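Local coordinates for mandelate racemase/muconate lactonizing enzyme family protein (Roseovarius sp. TM1035, PDB 3T9P) that probably catalyses a proton-abstraction reaction, such as an isomerisation or dehydration, on a carboxylate substrate, as other members of the enolase superfamily do, at residues W344-I356 / G368-S380. Sequence-based numbering, arbitrary orientation.
Sequences WQEGLFLGDPYRI and GWGVEISPTWLDS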
loop_
_atom_site.group_PDB
_atom_site.type_symbol
_atom_site.label_atom_id
_atom_site.label_comp_id
_atom_site.label_asym_id
_atom_site.label_seq_id
_atom_site.Cartn_x
_atom_site.Cartn_y
_atom_site.Cartn_z
ATOM N N TRP A 344 5.929 -6.325 -24.800
ATOM C CA TRP A 344 5.766 -7.477 -23.892
ATOM C C TRP A 344 4.356 -8.121 -23.843
ATOM O O TRP A 344 4.224 -9.269 -23.362
ATOM C CB TRP A 344 6.208 -7.120 -22.485
ATOM C CG TRP A 344 5.409 -5.863 -21.991
ATOM C CD1 TRP A 344 5.778 -4.555 -22.089
ATOM C CD2 TRP A 344 4.075 -5.854 -21.445
ATOM N NE1 TRP A 344 4.762 -3.723 -21.574
ATOM C CE2 TRP A 344 3.749 -4.504 -21.125
ATOM C CE3 TRP A 344 3.159 -6.850 -21.112
ATOM C CZ2 TRP A 344 2.508 -4.130 -20.511
ATOM C CZ3 TRP A 344 1.938 -6.448 -20.477
ATOM C CH2 TRP A 344 1.660 -5.108 -20.203
ATOM N N GLN A 345 3.321 -7.463 -24.344
ATOM C CA GLN A 345 2.004 -8.131 -24.331
ATOM C C GLN A 345 1.726 -8.971 -25.642
ATOM O O GLN A 345 0.712 -9.707 -25.730
ATOM C CB GLN A 345 0.892 -7.143 -24.050
ATOM C CG GLN A 345 0.546 -6.325 -25.393
ATOM C CD GLN A 345 -0.529 -5.256 -25.209
ATOM O OE1 GLN A 345 -0.903 -4.959 -24.055
ATOM N NE2 GLN A 345 -0.979 -4.603 -26.327
ATOM N N GLU A 346 2.648 -8.915 -26.613
ATOM C CA GLU A 346 2.521 -9.741 -27.848
ATOM C C GLU A 346 2.880 -11.218 -27.608
ATOM O O GLU A 346 3.903 -11.513 -26.986
ATOM C CB GLU A 346 3.424 -9.189 -28.957
ATOM C CG GLU A 346 2.904 -7.912 -29.527
ATOM C CD GLU A 346 1.635 -8.112 -30.428
ATOM O OE1 GLU A 346 1.191 -9.244 -30.684
ATOM O OE2 GLU A 346 1.007 -7.122 -30.840
ATOM N N GLY A 347 2.019 -12.130 -28.046
ATOM C CA GLY A 347 2.240 -13.547 -27.811
ATOM C C GLY A 347 1.879 -14.061 -26.420
ATOM O O GLY A 347 2.219 -15.207 -26.097
ATOM N N LEU A 348 1.157 -13.282 -25.589
ATOM C CA LEU A 348 0.749 -13.845 -24.307
ATOM C C LEU A 348 -0.260 -14.928 -24.493
ATOM O O LEU A 348 -0.134 -15.986 -23.813
ATOM C CB LEU A 348 0.164 -12.772 -23.346
ATOM C CG LEU A 348 1.089 -11.656 -23.006
ATOM C CD1 LEU A 348 0.302 -10.603 -22.148
ATOM C CD2 LEU A 348 2.374 -12.138 -22.345
ATOM N N PHE A 349 -1.250 -14.701 -25.396
ATOM C CA PHE A 349 -2.369 -15.620 -25.503
ATOM C C PHE A 349 -2.413 -16.217 -26.941
ATOM O O PHE A 349 -1.975 -15.561 -27.879
ATOM C CB PHE A 349 -3.673 -14.830 -25.239
ATOM C CG PHE A 349 -3.631 -14.136 -23.903
ATOM C CD1 PHE A 349 -3.550 -14.886 -22.741
ATOM C CD2 PHE A 349 -3.641 -12.720 -23.819
ATOM C CE1 PHE A 349 -3.495 -14.256 -21.422
ATOM C CE2 PHE A 349 -3.628 -12.080 -22.518
ATOM C CZ PHE A 349 -3.519 -12.878 -21.330
ATOM N N LEU A 350 -2.968 -17.406 -27.081
ATOM C CA LEU A 350 -3.231 -17.996 -28.403
ATOM C C LEU A 350 -4.578 -17.500 -28.924
ATOM O O LEU A 350 -5.448 -17.061 -28.114
ATOM C CB LEU A 350 -3.266 -19.528 -28.278
ATOM C CG LEU A 350 -1.923 -20.162 -27.838
ATOM C CD1 LEU A 350 -1.960 -21.646 -27.534
ATOM C CD2 LEU A 350 -0.786 -19.791 -28.786
ATOM N N GLY A 351 -4.770 -17.520 -30.251
ATOM C CA GLY A 351 -6.073 -17.083 -30.822
ATOM C C GLY A 351 -6.294 -15.547 -30.794
ATOM O O GLY A 351 -5.408 -14.741 -30.855
ATOM N N ASP A 352 -7.496 -15.096 -30.683
ATOM C CA ASP A 352 -7.636 -13.674 -30.816
ATOM C C ASP A 352 -8.703 -13.283 -29.775
ATOM O O ASP A 352 -9.800 -12.865 -30.117
ATOM C CB ASP A 352 -8.135 -13.415 -32.238
ATOM C CG ASP A 352 -8.081 -11.963 -32.611
ATOM O OD1 ASP A 352 -7.393 -11.182 -31.922
ATOM O OD2 ASP A 352 -8.740 -11.591 -33.592
ATOM N N PRO A 353 -8.386 -13.440 -28.480
ATOM C CA PRO A 353 -9.429 -13.155 -27.431
ATOM C C PRO A 353 -9.890 -11.675 -27.410
ATOM O O PRO A 353 -11.042 -11.380 -26.999
ATOM C CB PRO A 353 -8.731 -13.589 -26.107
ATOM C CG PRO A 353 -7.221 -13.425 -26.426
ATOM C CD PRO A 353 -7.090 -13.862 -27.919
ATOM N N TYR A 354 -9.043 -10.778 -27.897
ATOM C CA TYR A 354 -9.369 -9.329 -27.925
ATOM C C TYR A 354 -9.775 -8.782 -29.298
ATOM O O TYR A 354 -9.698 -7.533 -29.530
ATOM C CB TYR A 354 -8.243 -8.517 -27.305
ATOM C CG TYR A 354 -7.975 -8.903 -25.837
ATOM C CD1 TYR A 354 -8.996 -8.870 -24.894
ATOM C CD2 TYR A 354 -6.694 -9.289 -25.409
ATOM C CE1 TYR A 354 -8.759 -9.172 -23.578
ATOM C CE2 TYR A 354 -6.435 -9.641 -24.039
ATOM C CZ TYR A 354 -7.463 -9.558 -23.128
ATOM O OH TYR A 354 -7.300 -9.876 -21.783
ATOM N N ARG A 355 -10.346 -9.634 -30.120
ATOM C CA ARG A 355 -10.888 -9.180 -31.377
ATOM C C ARG A 355 -11.986 -8.140 -31.130
ATOM O O ARG A 355 -12.817 -8.306 -30.294
ATOM C CB ARG A 355 -11.551 -10.316 -32.103
ATOM C CG ARG A 355 -12.012 -9.939 -33.440
ATOM C CD ARG A 355 -12.531 -11.087 -34.207
ATOM N NE ARG A 355 -12.680 -10.701 -35.575
ATOM C CZ ARG A 355 -13.828 -10.364 -36.142
ATOM N NH1 ARG A 355 -14.961 -10.406 -35.437
ATOM N NH2 ARG A 355 -13.843 -10.005 -37.407
ATOM N N ILE A 356 -11.963 -7.089 -31.904
ATOM C CA ILE A 356 -12.958 -6.058 -31.847
ATOM C C ILE A 356 -13.712 -6.030 -33.169
ATOM O O ILE A 356 -13.133 -6.046 -34.201
ATOM C CB ILE A 356 -12.351 -4.680 -31.692
ATOM C CG1 ILE A 356 -11.642 -4.510 -30.346
ATOM C CG2 ILE A 356 -13.362 -3.623 -31.956
ATOM C CD1 ILE A 356 -12.517 -4.477 -29.141
ATOM N N GLY A 368 -14.208 -20.644 -17.704
ATOM C CA GLY A 368 -13.255 -19.743 -17.001
ATOM C C GLY A 368 -13.125 -18.439 -17.775
ATOM O O GLY A 368 -14.126 -17.888 -18.193
ATOM N N TRP A 369 -11.889 -17.934 -17.969
ATOM C CA TRP A 369 -11.658 -16.676 -18.601
ATOM C C TRP A 369 -11.798 -16.804 -20.071
ATOM O O TRP A 369 -11.918 -15.748 -20.795
ATOM C CB TRP A 369 -10.261 -16.113 -18.339
ATOM C CG TRP A 369 -10.038 -15.829 -16.865
ATOM C CD1 TRP A 369 -9.071 -16.382 -16.048
ATOM C CD2 TRP A 369 -10.810 -14.969 -16.060
ATOM N NE1 TRP A 369 -9.234 -15.905 -14.727
ATOM C CE2 TRP A 369 -10.285 -15.038 -14.717
ATOM C CE3 TRP A 369 -11.876 -14.125 -16.313
ATOM C CZ2 TRP A 369 -10.811 -14.310 -13.663
ATOM C CZ3 TRP A 369 -12.432 -13.369 -15.213
ATOM C CH2 TRP A 369 -11.863 -13.478 -13.910
ATOM N N GLY A 370 -11.798 -18.043 -20.538
ATOM C CA GLY A 370 -11.861 -18.301 -21.991
ATOM C C GLY A 370 -10.598 -17.943 -22.761
ATOM O O GLY A 370 -10.710 -17.515 -23.917
ATOM N N VAL A 371 -9.408 -18.068 -22.164
ATOM C CA VAL A 371 -8.223 -17.605 -22.870
ATOM C C VAL A 371 -7.213 -18.711 -22.681
ATOM O O VAL A 371 -7.289 -19.415 -21.683
ATOM C CB VAL A 371 -7.584 -16.234 -22.375
ATOM C CG1 VAL A 371 -8.506 -15.005 -22.575
ATOM C CG2 VAL A 371 -7.002 -16.296 -20.965
ATOM N N GLU A 372 -6.282 -18.859 -23.608
ATOM C CA GLU A 372 -5.245 -19.889 -23.457
ATOM C C GLU A 372 -3.899 -19.198 -23.531
ATOM O O GLU A 372 -3.602 -18.489 -24.519
ATOM C CB GLU A 372 -5.414 -20.980 -24.537
ATOM C CG GLU A 372 -4.471 -22.205 -24.246
ATOM C CD GLU A 372 -4.383 -23.164 -25.473
ATOM O OE1 GLU A 372 -5.121 -22.945 -26.515
ATOM O OE2 GLU A 372 -3.536 -24.112 -25.372
ATOM N N ILE A 373 -3.115 -19.307 -22.451
ATOM C CA ILE A 373 -1.811 -18.642 -22.410
ATOM C C ILE A 373 -0.924 -19.520 -23.269
ATOM O O ILE A 373 -0.897 -20.753 -23.098
ATOM C CB ILE A 373 -1.223 -18.550 -20.937
ATOM C CG1 ILE A 373 -2.117 -17.609 -20.098
ATOM C CG2 ILE A 373 0.207 -18.082 -20.905
ATOM C CD1 ILE A 373 -2.248 -18.148 -18.764
ATOM N N SER A 374 -0.107 -18.897 -24.082
ATOM C CA SER A 374 0.766 -19.683 -24.922
ATOM C C SER A 374 1.846 -20.424 -24.136
ATOM O O SER A 374 2.582 -19.804 -23.410
ATOM C CB SER A 374 1.516 -18.806 -25.919
ATOM O OG SER A 374 2.325 -19.719 -26.737
ATOM N N PRO A 375 2.011 -21.742 -24.397
ATOM C CA PRO A 375 3.167 -22.441 -23.842
ATOM C C PRO A 375 4.511 -21.854 -24.334
ATOM O O PRO A 375 5.470 -22.047 -23.669
ATOM C CB PRO A 375 2.981 -23.916 -24.345
ATOM C CG PRO A 375 1.469 -24.032 -24.513
ATOM C CD PRO A 375 1.105 -22.652 -25.137
ATOM N N THR A 376 4.612 -21.171 -25.468
ATOM C CA THR A 376 5.894 -20.533 -25.835
ATOM C C THR A 376 6.348 -19.479 -24.800
ATOM O O THR A 376 7.530 -19.342 -24.374
ATOM C CB THR A 376 5.801 -19.841 -27.227
ATOM O OG1 THR A 376 5.292 -20.796 -28.218
ATOM C CG2 THR A 376 7.182 -19.182 -27.750
ATOM N N TRP A 377 5.391 -18.663 -24.414
ATOM C CA TRP A 377 5.770 -17.621 -23.408
ATOM C C TRP A 377 6.113 -18.267 -22.035
ATOM O O TRP A 377 7.109 -17.956 -21.416
ATOM C CB TRP A 377 4.556 -16.693 -23.327
ATOM C CG TRP A 377 4.900 -15.432 -22.473
ATOM C CD1 TRP A 377 5.320 -14.220 -22.927
ATOM C CD2 TRP A 377 4.907 -15.370 -21.032
ATOM N NE1 TRP A 377 5.598 -13.374 -21.830
ATOM C CE2 TRP A 377 5.348 -14.067 -20.667
ATOM C CE3 TRP A 377 4.603 -16.287 -20.015
ATOM C CZ2 TRP A 377 5.441 -13.673 -19.398
ATOM C CZ3 TRP A 377 4.741 -15.850 -18.657
ATOM C CH2 TRP A 377 5.148 -14.550 -18.399
ATOM N N LEU A 378 5.318 -19.250 -21.617
ATOM C CA LEU A 378 5.568 -19.946 -20.387
ATOM C C LEU A 378 6.875 -20.610 -20.353
ATOM O O LEU A 378 7.472 -20.762 -19.259
ATOM C CB LEU A 378 4.474 -21.019 -20.124
ATOM C CG LEU A 378 3.046 -20.444 -19.986
ATOM C CD1 LEU A 378 1.940 -21.511 -19.930
ATOM C CD2 LEU A 378 2.958 -19.509 -18.732
ATOM N N ASP A 379 7.315 -21.102 -21.520
ATOM C CA ASP A 379 8.528 -21.913 -21.592
ATOM C C ASP A 379 9.740 -21.084 -21.203
ATOM O O ASP A 379 10.695 -21.629 -20.675
ATOM C CB ASP A 379 8.727 -22.540 -23.024
ATOM C CG ASP A 379 10.035 -23.346 -23.150
ATOM O OD1 ASP A 379 10.160 -24.394 -22.474
ATOM O OD2 ASP A 379 10.915 -22.941 -23.933
ATOM N N SER A 380 9.802 -19.818 -21.508
ATOM C CA SER A 380 11.020 -19.164 -21.148
ATOM C C SER A 380 10.793 -18.166 -19.997
ATOM O O SER A 380 11.655 -17.296 -19.753
ATOM C CB SER A 380 11.633 -18.409 -22.353
ATOM O OG SER A 380 10.685 -17.518 -22.853
HETATM O O HOH W 1 6.123 -10.550 -22.296
HETATM O O HOH W 2 -6.755 -17.135 -25.907
#
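Phe349 and Ile373 face each other in a single antiparallel bridge, a non-hydrogen-bonded pair with CA atoms 4.4 Å apart. Flanking it, Ser374 N donates to Leu348 O (2.9 Å) and Leu350 N to Glu372 O (2.9 Å). The pairing goes no further directly: a water takes over, accepting from Glu372 N and donating to Leu350 O.

Phe349 supplies a broad apolar ring whose edge meets Ile373 CG1, with CE1 to CG1 at 3.9 Å. Val371 sends its two methyls to different partners, CG2 obliquely to the Phe349 ring and CG1 to Pro353 CB (3.8 Å). Beyond the bridge, Leu350 puts CD1 against the Glu372 carboxylate, about equally close to both oxygens, and CD2 beside Ser374.

In the enolase superfamily a barrel is joined to an N-terminal capping domain, and 368-380 runs between them: it leads from strand 360-363, which pairs antiparallel with barrel strand 132-139, to strand 382-387, which extends the antiparallel sheet of strands 25-32, 37-43 and 48-52. Val371 touches helix 313-322, whereas Ile373 reaches Trp50.

Leu348 CD2 lies over one indole face of Trp377, 3.7 Å from the centroid of the five-membered ring, a CH-pi contact. With CG anti to the backbone N (chi1 -171°), Trp377 stands alongside Leu348, and its NE1 reaches a water shared with Trp344 O. Ser374 OG accepts from Thr376 N (3.0 Å), N-capping helix 375-379, while Gly347, third residue of the type II turn that ends at Leu348, readily takes the positive phi that position needs.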